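Local coordinates for 3-methyladenine DNA glycosylase (Helicobacter pylori, PDB 1PU6), which excises 3-methyladenine from alkylated DNA as a helix-hairpin-helix glycosylase of base excision repair, at residues Lys30-Leu35 / Lys50-Leu55; Phe59-Glu62 / Ile67-Lys70; Lys106-Phe111 / Gln116-Glu121; Glu121-Gln126 / Glu132-Ile137. All blocks are in the same frame, centred on the assembly; numbering follows the deposited sequence.

Interaction 1: residues Lys30-Leu35 / Lys50-Leu55; sequences KFEALL and KSLENL
Glu32, which lies against Leu52 by its aliphatic stem, gives its OE2 to a salt bridge with Lys56, just beyond the 50-55 segment on the same helix. The bridge forms beside the apolar contact, so one side chain serves both kinds of interaction. With CG set anti to the backbone N (chi1 177°), the extended chain carries the carboxylate past Leu52, where OE2 pairs with Lys56, while CG rests 4.0 Å from Leu52 CD1, the two side chains crossing at a slant. Glu32 OE1 is 4.1 Å from the same methyl. Leu52 uses its other branch on Leu35: CD2 meets Leu35 CB at 4.1 Å, so its two methyls are divided between residues about one turn apart on helix 31-39. A turn further along helix 45-57, two leucine methyls meet, Leu35 CD1 lying 4.3 Å from Leu55 CD1. These are light, methyl-to-methyl or methyl-to-methylene contacts, as expected where the axes of helix pieces 31-35 and 50-55 stay 11.5 Å apart and run at 131° to each other. Side chains, not backbones, span the interval, and Leu61, from the loop after helix 45-57, packs on both Leu35 and Leu52. Leu97 of helix 90-108 also touches Leu35. Elsewhere on helix 31-39, Phe31 meets Phe111 edge-to-face. The arrangement is that of a leucine-rich interhelical core in the all-helical HhH-GPD glycosylase fold, with a charged pair bordering it.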
# COMPACT_ATOMS: atom_id res chain seq x y z
N LYS A 30 -7.56 -2.66 -7.07
CA LYS A 30 -7.65 -3.98 -7.71
C LYS A 30 -6.89 -5.00 -6.89
O LYS A 30 -6.11 -4.65 -6.00
CB LYS A 30 -7.04 -3.93 -9.14
CG LYS A 30 -7.83 -3.01 -10.08
CD LYS A 30 -7.04 -2.74 -11.40
N PHE A 31 -7.10 -6.28 -7.18
CA PHE A 31 -6.41 -7.32 -6.41
C PHE A 31 -4.88 -7.20 -6.57
O PHE A 31 -4.12 -7.51 -5.65
CB PHE A 31 -6.94 -8.68 -6.88
CG PHE A 31 -6.36 -9.84 -6.12
CD1 PHE A 31 -5.53 -10.74 -6.77
CD2 PHE A 31 -6.70 -10.06 -4.78
CE1 PHE A 31 -4.99 -11.83 -6.07
CE2 PHE A 31 -6.16 -11.14 -4.10
CZ PHE A 31 -5.36 -12.05 -4.74
N GLU A 32 -4.40 -6.80 -7.75
CA GLU A 32 -2.97 -6.56 -7.98
C GLU A 32 -2.34 -5.63 -6.95
O GLU A 32 -1.17 -5.82 -6.56
CB GLU A 32 -2.76 -5.97 -9.41
CG GLU A 32 -1.33 -5.60 -9.76
CD GLU A 32 -1.20 -5.08 -11.19
OE1 GLU A 32 -0.29 -4.25 -11.40
OE2 GLU A 32 -2.02 -5.50 -12.06
N ALA A 33 -3.11 -4.61 -6.51
CA ALA A 33 -2.63 -3.70 -5.46
C ALA A 33 -2.43 -4.47 -4.13
O ALA A 33 -1.42 -4.25 -3.42
CB ALA A 33 -3.59 -2.47 -5.27
N LEU A 34 -3.39 -5.33 -3.74
CA LEU A 34 -3.19 -6.18 -2.54
C LEU A 34 -1.92 -7.05 -2.73
O LEU A 34 -1.08 -7.12 -1.80
CB LEU A 34 -4.45 -7.07 -2.32
CG LEU A 34 -4.34 -8.04 -1.13
CD1 LEU A 34 -5.77 -8.38 -0.67
CD2 LEU A 34 -3.65 -9.34 -1.60
N LEU A 35 -1.73 -7.66 -3.91
CA LEU A 35 -0.54 -8.51 -4.07
C LEU A 35 0.77 -7.70 -3.92
O LEU A 35 1.72 -8.13 -3.26
CB LEU A 35 -0.48 -9.19 -5.46
CG LEU A 35 -1.60 -10.17 -5.70
CD1 LEU A 35 -1.43 -10.70 -7.11
CD2 LEU A 35 -1.54 -11.36 -4.70
N LYS A 50 8.69 -6.73 -11.18
CA LYS A 50 9.19 -7.93 -11.88
C LYS A 50 8.43 -9.22 -11.51
O LYS A 50 8.14 -10.05 -12.37
CB LYS A 50 10.72 -8.12 -11.67
CG LYS A 50 11.61 -7.04 -12.21
N SER A 51 8.13 -9.39 -10.22
CA SER A 51 7.30 -10.51 -9.76
C SER A 51 5.90 -10.41 -10.39
O SER A 51 5.34 -11.41 -10.85
CB SER A 51 7.14 -10.43 -8.23
OG SER A 51 8.42 -10.71 -7.64
N LEU A 52 5.32 -9.20 -10.38
CA LEU A 52 3.96 -9.07 -10.96
C LEU A 52 3.98 -9.41 -12.47
O LEU A 52 3.04 -10.03 -12.99
CB LEU A 52 3.38 -7.67 -10.70
CG LEU A 52 3.05 -7.36 -9.22
CD1 LEU A 52 2.63 -5.90 -9.12
CD2 LEU A 52 1.89 -8.25 -8.71
N GLU A 53 5.07 -9.04 -13.15
CA GLU A 53 5.22 -9.38 -14.55
C GLU A 53 5.29 -10.90 -14.73
O GLU A 53 4.64 -11.43 -15.64
CB GLU A 53 6.48 -8.72 -15.13
CG GLU A 53 6.52 -8.71 -16.63
CD GLU A 53 7.87 -8.22 -17.16
OE1 GLU A 53 8.36 -7.15 -16.69
OE2 GLU A 53 8.45 -8.92 -18.03
N ASN A 54 6.04 -11.61 -13.87
CA ASN A 54 6.06 -13.06 -13.97
C ASN A 54 4.66 -13.67 -13.79
O ASN A 54 4.31 -14.63 -14.50
CB ASN A 54 7.02 -13.68 -12.92
CG ASN A 54 8.50 -13.45 -13.24
OD1 ASN A 54 8.89 -13.16 -14.41
ND2 ASN A 54 9.35 -13.60 -12.22
N LEU A 55 3.88 -13.12 -12.84
CA LEU A 55 2.52 -13.60 -12.55
C LEU A 55 1.60 -13.39 -13.76
O LEU A 55 0.76 -14.27 -14.10
CB LEU A 55 1.91 -12.94 -11.30
CG LEU A 55 2.59 -13.36 -9.98
CD1 LEU A 55 2.07 -12.50 -8.85
CD2 LEU A 55 2.29 -14.84 -9.70

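Interaction 2: residues Phe59-Glu62 / Ile67-Lys70; sequences FILE and INLK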
# COMPACT_ATOMS: atom_id res chain seq x y z
N PHE A 59 -0.03 -16.11 -16.68
CA PHE A 59 -1.51 -16.09 -16.64
C PHE A 59 -2.12 -16.54 -15.32
O PHE A 59 -3.26 -17.02 -15.26
CB PHE A 59 -2.16 -16.77 -17.89
CG PHE A 59 -1.59 -16.26 -19.19
CD1 PHE A 59 -0.68 -17.02 -19.92
CD2 PHE A 59 -1.91 -14.97 -19.63
CE1 PHE A 59 -0.12 -16.52 -21.09
CE2 PHE A 59 -1.34 -14.45 -20.82
CZ PHE A 59 -0.45 -15.23 -21.54
N ILE A 60 -1.36 -16.33 -14.26
CA ILE A 60 -1.90 -16.49 -12.93
C ILE A 60 -2.79 -15.29 -12.57
O ILE A 60 -3.88 -15.44 -11.93
CB ILE A 60 -0.75 -16.66 -11.95
CG1 ILE A 60 0.02 -17.97 -12.26
CG2 ILE A 60 -1.29 -16.67 -10.51
CD1 ILE A 60 1.48 -18.00 -11.67
N LEU A 61 -2.32 -14.11 -12.95
CA LEU A 61 -3.06 -12.85 -12.74
C LEU A 61 -3.58 -12.38 -14.10
O LEU A 61 -2.76 -12.14 -15.01
CB LEU A 61 -2.07 -11.85 -12.14
CG LEU A 61 -2.36 -10.38 -11.70
CD1 LEU A 61 -3.51 -10.20 -10.71
CD2 LEU A 61 -1.10 -9.78 -11.04
N GLU A 62 -4.92 -12.28 -14.26
CA GLU A 62 -5.60 -11.87 -15.50
C GLU A 62 -6.67 -10.80 -15.12
O GLU A 62 -6.45 -10.05 -14.17
CB GLU A 62 -6.20 -13.07 -16.25
CG GLU A 62 -5.15 -13.83 -17.05
CD GLU A 62 -5.72 -14.65 -18.24
OE1 GLU A 62 -6.30 -15.72 -17.98
OE2 GLU A 62 -5.59 -14.23 -19.43
N ILE A 67 -11.68 -14.28 -9.86
CA ILE A 67 -10.87 -15.41 -10.31
C ILE A 67 -9.41 -15.28 -9.85
O ILE A 67 -8.80 -16.30 -9.45
CB ILE A 67 -10.97 -15.60 -11.84
CG1 ILE A 67 -12.38 -16.05 -12.20
CG2 ILE A 67 -9.99 -16.67 -12.36
CD1 ILE A 67 -12.62 -16.12 -13.69
N ASN A 68 -8.84 -14.07 -9.91
CA ASN A 68 -7.46 -13.87 -9.44
C ASN A 68 -7.28 -14.29 -7.98
O ASN A 68 -6.25 -14.88 -7.62
CB ASN A 68 -7.07 -12.38 -9.57
CG ASN A 68 -6.86 -11.93 -11.03
OD1 ASN A 68 -6.95 -10.70 -11.35
ND2 ASN A 68 -6.56 -12.85 -11.90
N LEU A 69 -8.27 -13.97 -7.12
CA LEU A 69 -8.20 -14.32 -5.70
C LEU A 69 -8.17 -15.85 -5.55
O LEU A 69 -7.37 -16.42 -4.77
CB LEU A 69 -9.40 -13.68 -4.95
CG LEU A 69 -9.62 -14.11 -3.49
CD1 LEU A 69 -8.40 -13.77 -2.60
CD2 LEU A 69 -10.91 -13.44 -2.94
N LYS A 70 -9.05 -16.52 -6.26
CA LYS A 70 -9.08 -17.98 -6.18
C LYS A 70 -7.79 -18.61 -6.76
O LYS A 70 -7.32 -19.63 -6.24
CB LYS A 70 -10.34 -18.54 -6.87
CG LYS A 70 -11.62 -18.18 -6.11
CD LYS A 70 -12.82 -18.92 -6.69
CE LYS A 70 -14.08 -18.67 -5.88
NZ LYS A 70 -14.63 -17.31 -6.06
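A first torsion near 180° in Leu61 (chi1 -179°, CG opposite the backbone N) and one of -72° in Asn68 bring the two side chains together at about a right angle. Leu61 CD1 then lies 3.8 Å from Asn68 CG, a methyl set against the amide group. The amide end of Asn68 also faces the backbone of Glu62, with Asn68 ND2 2.9 Å from Glu62 N and Asn68 OD1 2.9 Å from Glu62 O. The modelled assignment of that amide is doubtful; with it turned over, both approaches could be hydrogen bonds tying a buried asparagine to the backbone of the loop. The 59-62 segment begins at a helix end: Phe59, with a positive phi of 61°, closes helix 45-57 in a Schellman motif, and the chain doubles back toward helix 65-74 as a tight interhelical connection of this all-helical domain. Asn68 comes from the first half of that second helix, where Asp64 OD2 takes a bond from the backbone N of Ile67. Behind the contact, Leu61 packs on Lys56 and Asn68 on Phe31, while the side chain of Ile60 packs on Leu55, Lys79 and Cys83.

Interaction 3: residues Lys106-Phe111 / Gln116-Glu121; sequences KDFQSF and QEVTRE. Unlike the reference sequence in segment 116-121: Arg120 (reference Lys).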
# COMPACT_ATOMS: atom_id res chain seq x y z
N LYS A 106 -12.59 -17.62 2.97
CA LYS A 106 -13.29 -18.21 4.12
C LYS A 106 -14.13 -17.22 4.92
O LYS A 106 -15.29 -17.53 5.28
CB LYS A 106 -12.25 -18.89 5.05
CG LYS A 106 -12.92 -19.63 6.21
CD LYS A 106 -11.86 -20.51 6.91
CE LYS A 106 -10.81 -19.70 7.65
NZ LYS A 106 -11.38 -18.85 8.78
N ASP A 107 -13.58 -16.02 5.15
CA ASP A 107 -14.24 -15.06 6.08
C ASP A 107 -15.12 -14.03 5.41
O ASP A 107 -16.06 -13.45 6.05
CB ASP A 107 -13.20 -14.39 6.98
CG ASP A 107 -12.59 -15.38 7.97
OD1 ASP A 107 -11.56 -15.01 8.60
OD2 ASP A 107 -13.07 -16.56 8.20
N PHE A 108 -14.82 -13.75 4.15
CA PHE A 108 -15.56 -12.70 3.43
C PHE A 108 -16.27 -13.13 2.15
O PHE A 108 -17.03 -12.35 1.58
CB PHE A 108 -14.60 -11.55 3.09
CG PHE A 108 -13.96 -10.95 4.30
CD1 PHE A 108 -14.67 -10.07 5.14
CD2 PHE A 108 -12.61 -11.25 4.62
CE1 PHE A 108 -14.08 -9.48 6.27
CE2 PHE A 108 -12.01 -10.69 5.78
CZ PHE A 108 -12.74 -9.80 6.61
N GLN A 109 -15.96 -14.34 1.66
CA GLN A 109 -16.58 -14.95 0.49
C GLN A 109 -16.10 -14.41 -0.86
O GLN A 109 -16.01 -15.16 -1.85
CB GLN A 109 -18.14 -15.01 0.60
CG GLN A 109 -18.61 -15.94 1.73
CD GLN A 109 -18.51 -15.33 3.15
OE1 GLN A 109 -18.90 -14.15 3.39
NE2 GLN A 109 -17.98 -16.14 4.10
N SER A 110 -15.83 -13.11 -0.92
CA SER A 110 -15.41 -12.50 -2.20
C SER A 110 -14.49 -11.34 -1.95
O SER A 110 -14.48 -10.78 -0.85
CB SER A 110 -16.67 -11.96 -2.96
OG SER A 110 -17.35 -10.93 -2.23
N PHE A 111 -13.69 -11.00 -2.97
CA PHE A 111 -12.84 -9.83 -2.88
C PHE A 111 -13.72 -8.58 -2.74
O PHE A 111 -13.37 -7.66 -2.01
CB PHE A 111 -11.93 -9.72 -4.13
CG PHE A 111 -10.94 -8.62 -4.07
CD1 PHE A 111 -10.00 -8.56 -3.02
CD2 PHE A 111 -10.92 -7.62 -5.06
CE1 PHE A 111 -9.07 -7.51 -2.95
CE2 PHE A 111 -9.97 -6.58 -5.02
CZ PHE A 111 -9.04 -6.53 -3.97
N GLN A 116 -15.20 -4.14 1.46
CA GLN A 116 -16.15 -3.45 2.32
C GLN A 116 -15.97 -3.74 3.80
O GLN A 116 -16.08 -2.80 4.60
CB GLN A 116 -17.58 -3.76 1.89
CG GLN A 116 -18.68 -3.04 2.65
CD GLN A 116 -20.08 -3.47 2.19
OE1 GLN A 116 -20.45 -3.26 1.03
NE2 GLN A 116 -20.86 -4.08 3.10
N GLU A 117 -15.67 -4.98 4.18
CA GLU A 117 -15.77 -5.40 5.58
C GLU A 117 -14.46 -5.64 6.32
O GLU A 117 -14.49 -5.76 7.57
CB GLU A 117 -16.62 -6.67 5.69
CG GLU A 117 -18.04 -6.54 5.11
CD GLU A 117 -18.99 -5.71 5.98
OE1 GLU A 117 -20.08 -5.36 5.47
OE2 GLU A 117 -18.66 -5.44 7.18
N VAL A 118 -13.33 -5.73 5.59
CA VAL A 118 -12.06 -6.01 6.24
C VAL A 118 -11.68 -4.94 7.29
O VAL A 118 -12.00 -3.75 7.12
CB VAL A 118 -10.92 -6.23 5.20
CG1 VAL A 118 -10.61 -4.97 4.49
CG2 VAL A 118 -9.68 -6.88 5.86
N THR A 119 -11.04 -5.39 8.37
CA THR A 119 -10.47 -4.50 9.37
C THR A 119 -8.95 -4.67 9.44
O THR A 119 -8.40 -5.74 9.05
CB THR A 119 -11.00 -4.74 10.77
OG1 THR A 119 -10.65 -6.07 11.19
CG2 THR A 119 -12.49 -4.68 10.81
N ARG A 120 -8.27 -3.65 9.92
CA ARG A 120 -6.83 -3.75 10.09
C ARG A 120 -6.43 -4.97 10.96
O ARG A 120 -5.46 -5.68 10.64
CB ARG A 120 -6.33 -2.47 10.72
CG ARG A 120 -4.82 -2.43 10.75
CD ARG A 120 -4.32 -1.51 11.77
NE ARG A 120 -3.08 -0.84 11.38
CZ ARG A 120 -2.18 -0.35 12.23
NH1 ARG A 120 -2.31 -0.54 13.57
NH2 ARG A 120 -1.13 0.33 11.73
N GLU A 121 -7.18 -5.21 12.04
CA GLU A 121 -6.78 -6.29 12.95
C GLU A 121 -6.95 -7.67 12.29
O GLU A 121 -6.14 -8.59 12.57
CB GLU A 121 -7.59 -6.17 14.25
CG GLU A 121 -7.20 -4.90 15.04
CD GLU A 121 -7.82 -3.59 14.44
OE1 GLU A 121 -7.16 -2.50 14.59
OE2 GLU A 121 -8.94 -3.61 13.77
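An apolar ring contact joins the C-terminal end of helix 90-108 to the end of helix 111-117: Phe108 sets CE1 and CZ of its ring against Glu117 and Val118, closing the turn of chain between them. Phe108 CE1 is 3.8 Å from Glu117 CB, and Phe108 CZ lies 3.9 Å from Val118 CA and 4.2 Å from Val118 CB. The approach is oblique to the ring. A chi1 of -58° in Phe108 puts CG opposite its carbonyl carbon and directs the ring across to the second segment. Glu117 touches with its CB and then bends at chi2, leading the carboxylate away; the carboxylate and ring planes are 15° apart. There it takes a hydrogen bond from its neighbour, Gln116 NE2 to Glu117 OE1, 2.8 Å, on the anti side and 32° out of the carboxylate plane. Elsewhere the ring of Phe108 meets Trp122 edge-to-face. Caps mark the helix starts: Ser110 OG accepts from Asn113 N, and Thr119 OG1 from Trp122 N. Lys106 NZ forms a salt bridge to Asp107 OD2 at 2.9 Å, on the syn side, while Asp107 OD1 binds Trp122 NE1. Cohesion between the two segments therefore rests on carbon packing around a buried phenyl ring, while the polar bonds described run within a segment or to residues beyond the pair.

Interaction 4: residues Glu121-Gln126 / Glu132-Ile137; sequences EWLLDQ and ESADAI
Leu123 and Ala134 meet through their CB atoms, 3.9 Å apart, where the CA atoms of the two segments come nearest, Leu123 CA to Ala134 CA 5.7 Å, an approach the small alanine permits. With chi1 at -73°, CG of Leu123 lies opposite its carbonyl carbon, which carries both methyls to Ile137: CD1 lies 3.6 Å from Ala134 O and 4.0 Å from Ile137 CG2, and CD2 is 4.2 Å from Ile137 CD1. Leu124 adds a second contact to the alanine methyl, its CD2 4.0 Å from Ala134 CB. This is the packing of a helix-hairpin-helix motif, two short helices joined by a glycine-rich hairpin; in this superfamily the motif generally binds the DNA backbone. One shell out, Gln126 folds back over Trp122: its NE2 sits 3.4 Å above the indole, over the centre, and donates to Trp122 O at 3.0 Å from above the carbonyl plane, 36° out of it and not on a lone pair. Gln126 OE1 in turn takes a bond from Asn103 ND2. Asp135 OD1 is held by Arg120, Tyr167 and Gln171. Helix 90-108 lies against Trp122, helix 31-39 covers Ile137 through Leu34, Ala37 and Val38, and Phe114 of helix 111-117 touches both Leu123 and Ile137.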
# COMPACT_ATOMS: atom_id res chain seq x y z
N GLU A 121 -7.18 -5.21 12.04
CA GLU A 121 -6.78 -6.29 12.95
C GLU A 121 -6.95 -7.67 12.29
O GLU A 121 -6.14 -8.59 12.57
CB GLU A 121 -7.59 -6.17 14.25
CG GLU A 121 -7.20 -4.90 15.04
CD GLU A 121 -7.82 -3.59 14.44
OE1 GLU A 121 -7.16 -2.50 14.59
OE2 GLU A 121 -8.94 -3.61 13.77
N TRP A 122 -7.96 -7.81 11.43
CA TRP A 122 -8.09 -9.05 10.68
C TRP A 122 -6.81 -9.29 9.81
O TRP A 122 -6.22 -10.39 9.78
CB TRP A 122 -9.36 -8.97 9.80
CG TRP A 122 -9.65 -10.33 9.14
CD1 TRP A 122 -10.51 -11.31 9.62
CD2 TRP A 122 -9.09 -10.83 7.91
NE1 TRP A 122 -10.46 -12.42 8.79
CE2 TRP A 122 -9.66 -12.12 7.70
CE3 TRP A 122 -8.20 -10.31 6.95
CZ2 TRP A 122 -9.30 -12.95 6.58
CZ3 TRP A 122 -7.89 -11.12 5.81
CH2 TRP A 122 -8.42 -12.42 5.67
N LEU A 123 -6.33 -8.24 9.16
CA LEU A 123 -5.11 -8.39 8.27
C LEU A 123 -3.85 -8.72 9.12
O LEU A 123 -3.02 -9.58 8.73
CB LEU A 123 -4.89 -7.10 7.49
CG LEU A 123 -5.93 -6.92 6.36
CD1 LEU A 123 -5.86 -5.46 5.85
CD2 LEU A 123 -5.70 -7.95 5.19
N LEU A 124 -3.74 -8.07 10.29
CA LEU A 124 -2.58 -8.33 11.17
C LEU A 124 -2.59 -9.76 11.73
O LEU A 124 -1.52 -10.29 12.11
CB LEU A 124 -2.48 -7.32 12.31
CG LEU A 124 -2.19 -5.91 11.77
CD1 LEU A 124 -2.41 -4.90 12.94
CD2 LEU A 124 -0.77 -5.75 11.14
N ASP A 125 -3.77 -10.40 11.79
CA ASP A 125 -3.85 -11.79 12.18
C ASP A 125 -3.49 -12.79 11.08
O ASP A 125 -3.54 -14.04 11.29
CB ASP A 125 -5.26 -12.08 12.73
CG ASP A 125 -5.41 -11.54 14.17
OD1 ASP A 125 -6.56 -11.29 14.62
OD2 ASP A 125 -4.40 -11.36 14.88
N GLN A 126 -3.11 -12.29 9.91
CA GLN A 126 -2.65 -13.13 8.81
C GLN A 126 -1.10 -13.20 8.93
O GLN A 126 -0.42 -12.16 8.83
CB GLN A 126 -3.08 -12.54 7.45
CG GLN A 126 -4.60 -12.23 7.38
CD GLN A 126 -5.45 -13.41 7.82
OE1 GLN A 126 -5.26 -14.53 7.31
NE2 GLN A 126 -6.45 -13.19 8.71
N GLU A 132 2.72 -1.93 7.80
CA GLU A 132 2.84 -1.20 6.54
C GLU A 132 2.06 -1.90 5.44
O GLU A 132 1.31 -1.24 4.70
CB GLU A 132 4.33 -0.99 6.17
CG GLU A 132 4.50 -0.15 4.89
CD GLU A 132 5.98 0.03 4.50
OE1 GLU A 132 6.30 0.27 3.30
OE2 GLU A 132 6.84 -0.08 5.40
N SER A 133 2.22 -3.22 5.33
CA SER A 133 1.50 -4.01 4.31
C SER A 133 -0.01 -4.01 4.60
O SER A 133 -0.83 -3.84 3.63
CB SER A 133 1.99 -5.46 4.27
OG SER A 133 3.27 -5.55 3.58
N ALA A 134 -0.41 -4.18 5.87
CA ALA A 134 -1.88 -4.19 6.18
C ALA A 134 -2.50 -2.81 5.80
O ALA A 134 -3.58 -2.73 5.20
CB ALA A 134 -2.13 -4.42 7.66
N ASP A 135 -1.81 -1.75 6.18
CA ASP A 135 -2.38 -0.40 5.87
C ASP A 135 -2.37 -0.10 4.37
O ASP A 135 -3.30 0.58 3.85
CB ASP A 135 -1.61 0.63 6.63
CG ASP A 135 -1.96 0.62 8.12
OD1 ASP A 135 -1.18 1.17 8.93
OD2 ASP A 135 -2.96 0.00 8.57
N ALA A 136 -1.35 -0.59 3.66
CA ALA A 136 -1.32 -0.38 2.20
C ALA A 136 -2.47 -1.13 1.52
O ALA A 136 -3.09 -0.63 0.56
CB ALA A 136 0.05 -0.81 1.61
N ILE A 137 -2.81 -2.32 2.04
CA ILE A 137 -3.99 -3.01 1.52
C ILE A 137 -5.26 -2.17 1.81
O ILE A 137 -6.12 -1.95 0.94
CB ILE A 137 -4.10 -4.44 2.16
CG1 ILE A 137 -2.94 -5.33 1.68
CG2 ILE A 137 -5.53 -5.07 1.88
CD1 ILE A 137 -2.78 -6.67 2.49

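Overall arrangement
All four contacts are mainly buried, but interactions 2 and 3 each include one exposed residue, 1 and 4 none. The centre of interaction 4 lies about 10 Å from the centre of the chain, that of interaction 2 about 20 Å. Interaction 1 joins helices through leucines and a glutamate stem, interaction 4 through leucine, isoleucine and alanine; they meet where Leu34 packs on Ile137. Interaction 2 instead sets a buried amide against a loop backbone, and connects to interaction 1 through Leu55 O, 3.0 Å from Ile60 N, a probable hydrogen bond. Interaction 3 packs a buried phenyl ring on an exposed glutamate stem and a buried valine; it shares Glu121 and helix 120-124 with interaction 4, and the Arg120-Asp135 salt bridge adds charge between them.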